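Local coordinates for arginase (RocF) (Helicobacter pylori, PDB 4G3H), which probably hydrolyses L-arginine to L-ornithine and urea, using two manganese ions bound in each subunit, at residues Leu6-Gly11 and Val48-Phe53. Residues are numbered along the deposited sequence; the frame is centred on the assembly and turned at random.
Sequences LEAELG and VLYKEF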
loop_
_atom_site.group_PDB
_atom_site.type_symbol
_atom_site.label_atom_id
_atom_site.label_comp_id
_atom_site.label_asym_id
_atom_site.label_seq_id
_atom_site.Cartn_x
_atom_site.Cartn_y
_atom_site.Cartn_z
ATOM N N LEU A 6 1.528 10.665 -4.851
ATOM C CA LEU A 6 2.150 11.240 -3.658
ATOM C C LEU A 6 3.519 11.828 -3.999
ATOM O O LEU A 6 4.262 11.275 -4.815
ATOM C CB LEU A 6 2.318 10.172 -2.575
ATOM C CG LEU A 6 1.133 9.739 -1.689
ATOM C CD1 LEU A 6 1.211 10.433 -0.348
ATOM C CD2 LEU A 6 -0.189 10.028 -2.377
ATOM N N GLU A 7 3.842 12.951 -3.369
ATOM C CA GLU A 7 5.118 13.611 -3.586
ATOM C C GLU A 7 5.514 14.319 -2.297
ATOM O O GLU A 7 4.684 14.982 -1.663
ATOM C CB GLU A 7 5.007 14.620 -4.739
ATOM C CG GLU A 7 6.308 15.345 -5.056
ATOM C CD GLU A 7 6.179 16.310 -6.221
ATOM O OE1 GLU A 7 7.127 17.091 -6.449
ATOM O OE2 GLU A 7 5.135 16.289 -6.910
ATOM N N ALA A 8 6.776 14.174 -1.904
ATOM C CA ALA A 8 7.249 14.803 -0.677
ATOM C C ALA A 8 7.195 16.321 -0.775
ATOM O O ALA A 8 7.672 16.908 -1.749
ATOM C CB ALA A 8 8.680 14.354 -0.363
ATOM N N GLU A 9 6.610 16.959 0.229
ATOM C CA GLU A 9 6.547 18.414 0.226
ATOM C C GLU A 9 7.964 18.986 0.157
ATOM O O GLU A 9 8.188 20.016 -0.480
ATOM C CB GLU A 9 5.844 18.934 1.486
ATOM C CG GLU A 9 5.862 20.452 1.603
ATOM C CD GLU A 9 5.159 20.961 2.850
ATOM O OE1 GLU A 9 5.528 20.537 3.968
ATOM O OE2 GLU A 9 4.238 21.793 2.713
ATOM N N LEU A 10 8.916 18.306 0.802
ATOM C CA LEU A 10 10.311 18.751 0.825
ATOM C C LEU A 10 11.296 17.710 0.291
ATOM O O LEU A 10 11.228 16.537 0.656
ATOM C CB LEU A 10 10.728 19.124 2.256
ATOM C CG LEU A 10 9.935 20.164 3.061
ATOM C CD1 LEU A 10 10.510 20.232 4.464
ATOM C CD2 LEU A 10 9.992 21.526 2.403
ATOM N N GLY A 11 12.210 18.147 -0.575
ATOM C CA GLY A 11 13.225 17.261 -1.124
ATOM C C GLY A 11 12.782 16.098 -1.988
ATOM O O GLY A 11 13.451 15.057 -2.034
ATOM N N VAL A 48 -0.668 14.750 -4.185
ATOM C CA VAL A 48 -0.858 14.874 -2.746
ATOM C C VAL A 48 0.517 14.910 -2.088
ATOM O O VAL A 48 1.341 14.022 -2.310
ATOM C CB VAL A 48 -1.676 13.685 -2.180
ATOM C CG1 VAL A 48 -1.745 13.770 -0.654
ATOM C CG2 VAL A 48 -3.079 13.703 -2.766
ATOM N N LEU A 49 0.763 15.952 -1.298
ATOM C CA LEU A 49 2.039 16.115 -0.619
ATOM C C LEU A 49 2.082 15.360 0.702
ATOM O O LEU A 49 1.074 15.239 1.403
ATOM C CB LEU A 49 2.321 17.599 -0.370
ATOM C CG LEU A 49 2.318 18.503 -1.608
ATOM C CD1 LEU A 49 2.704 19.914 -1.197
ATOM C CD2 LEU A 49 3.292 17.965 -2.661
ATOM N N TYR A 50 3.259 14.845 1.038
ATOM C CA TYR A 50 3.424 14.110 2.281
ATOM C C TYR A 50 4.706 14.517 2.986
ATOM O O TYR A 50 5.581 15.155 2.402
ATOM C CB TYR A 50 3.421 12.596 2.012
ATOM C CG TYR A 50 4.651 12.059 1.299
ATOM C CD1 TYR A 50 5.780 11.665 2.019
ATOM C CD2 TYR A 50 4.681 11.937 -0.093
ATOM C CE1 TYR A 50 6.917 11.158 1.372
ATOM C CE2 TYR A 50 5.817 11.432 -0.756
ATOM C CZ TYR A 50 6.926 11.044 -0.013
ATOM O OH TYR A 50 8.039 10.520 -0.637
ATOM N N LYS A 51 4.798 14.143 4.255
ATOM C CA LYS A 51 5.953 14.444 5.078
ATOM C C LYS A 51 6.498 13.111 5.571
ATOM O O LYS A 51 5.743 12.266 6.048
ATOM C CB LYS A 51 5.535 15.305 6.267
ATOM C CG LYS A 51 6.687 15.965 6.989
ATOM C CD LYS A 51 6.184 16.796 8.149
ATOM C CE LYS A 51 7.182 17.870 8.509
ATOM N NZ LYS A 51 7.357 18.813 7.372
ATOM N N GLU A 52 7.803 12.915 5.447
ATOM C CA GLU A 52 8.420 11.669 5.884
ATOM C C GLU A 52 8.432 11.563 7.408
ATOM O O GLU A 52 8.725 12.531 8.105
ATOM C CB GLU A 52 9.854 11.583 5.368
ATOM C CG GLU A 52 10.584 10.337 5.830
ATOM C CD GLU A 52 12.061 10.359 5.488
ATOM O OE1 GLU A 52 12.745 9.353 5.770
ATOM O OE2 GLU A 52 12.538 11.376 4.945
ATOM N N PHE A 53 8.113 10.383 7.923
ATOM C CA PHE A 53 8.106 10.166 9.365
ATOM C C PHE A 53 9.497 9.711 9.809
ATOM O O PHE A 53 9.964 8.646 9.405
ATOM C CB PHE A 53 7.058 9.112 9.735
ATOM C CG PHE A 53 6.911 8.892 11.215
ATOM C CD1 PHE A 53 7.028 9.954 12.109
ATOM C CD2 PHE A 53 6.618 7.627 11.712
ATOM C CE1 PHE A 53 6.854 9.760 13.480
ATOM C CE2 PHE A 53 6.441 7.420 13.082
ATOM C CZ PHE A 53 6.560 8.489 13.968
HETATM O O HOH W 1 7.331 18.381 4.688
HETATM O O HOH W 2 8.069 16.505 3.008
#
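At one margin of the parallel beta-sheet of the arginase fold, the outermost strand 44-50 runs alongside strand 2-8, and here both strands come to their C-terminal ends. Residues Leu6, Glu7 and Ala8 pair in parallel with Val48, Leu49 and Tyr50. The backbone of 6-11 zips onto its neighbour at alternate residues: Glu7 N gives its hydrogen to Val48 O (2.9 Å), Glu7 O takes one from Tyr50 N, and past the strand end Glu9 N reaches Tyr50 O at 3.0 Å in a nearly straight bond (171°). The middle bond is the most bent, its donor lying above the carbonyl plane of Glu7. Tyr50 O is gripped twice, since a water donates to it and accepts from Leu10 N, linking the strand end to the loop.

The tyrosine dominates the side-chain packing. With CG in the crowded position between its own N and carbonyl carbon (chi1 71°), the ring folds back against the Glu7-Ala8 peptide. Its CE2 comes to 3.1 Å from Ala8 N, and Ala8 CB sits over the ring face in a CH-pi contact. Leu6 crosses obliquely, CD1 meeting Tyr50 CD2 at 3.8 Å, while Leu6 CD2 lies beside Val48 CB, both side chains pointing the same way. Asp18 ties the pair together, one carboxylate oxygen binding Tyr50 OH and the other Ala8 N.

A water bridges Glu9 OE1 and Lys51 NZ, which are 4.2 Å apart, too far for a salt bridge; Phe65 of helix 59-78 touches both side chains. The contact lies away from the metal site, the Tyr50 side chain being about 13 Å from a manganese ion; it joins the ends of two neighbouring strands at the edge of the parallel alpha/beta sheet of the arginase family.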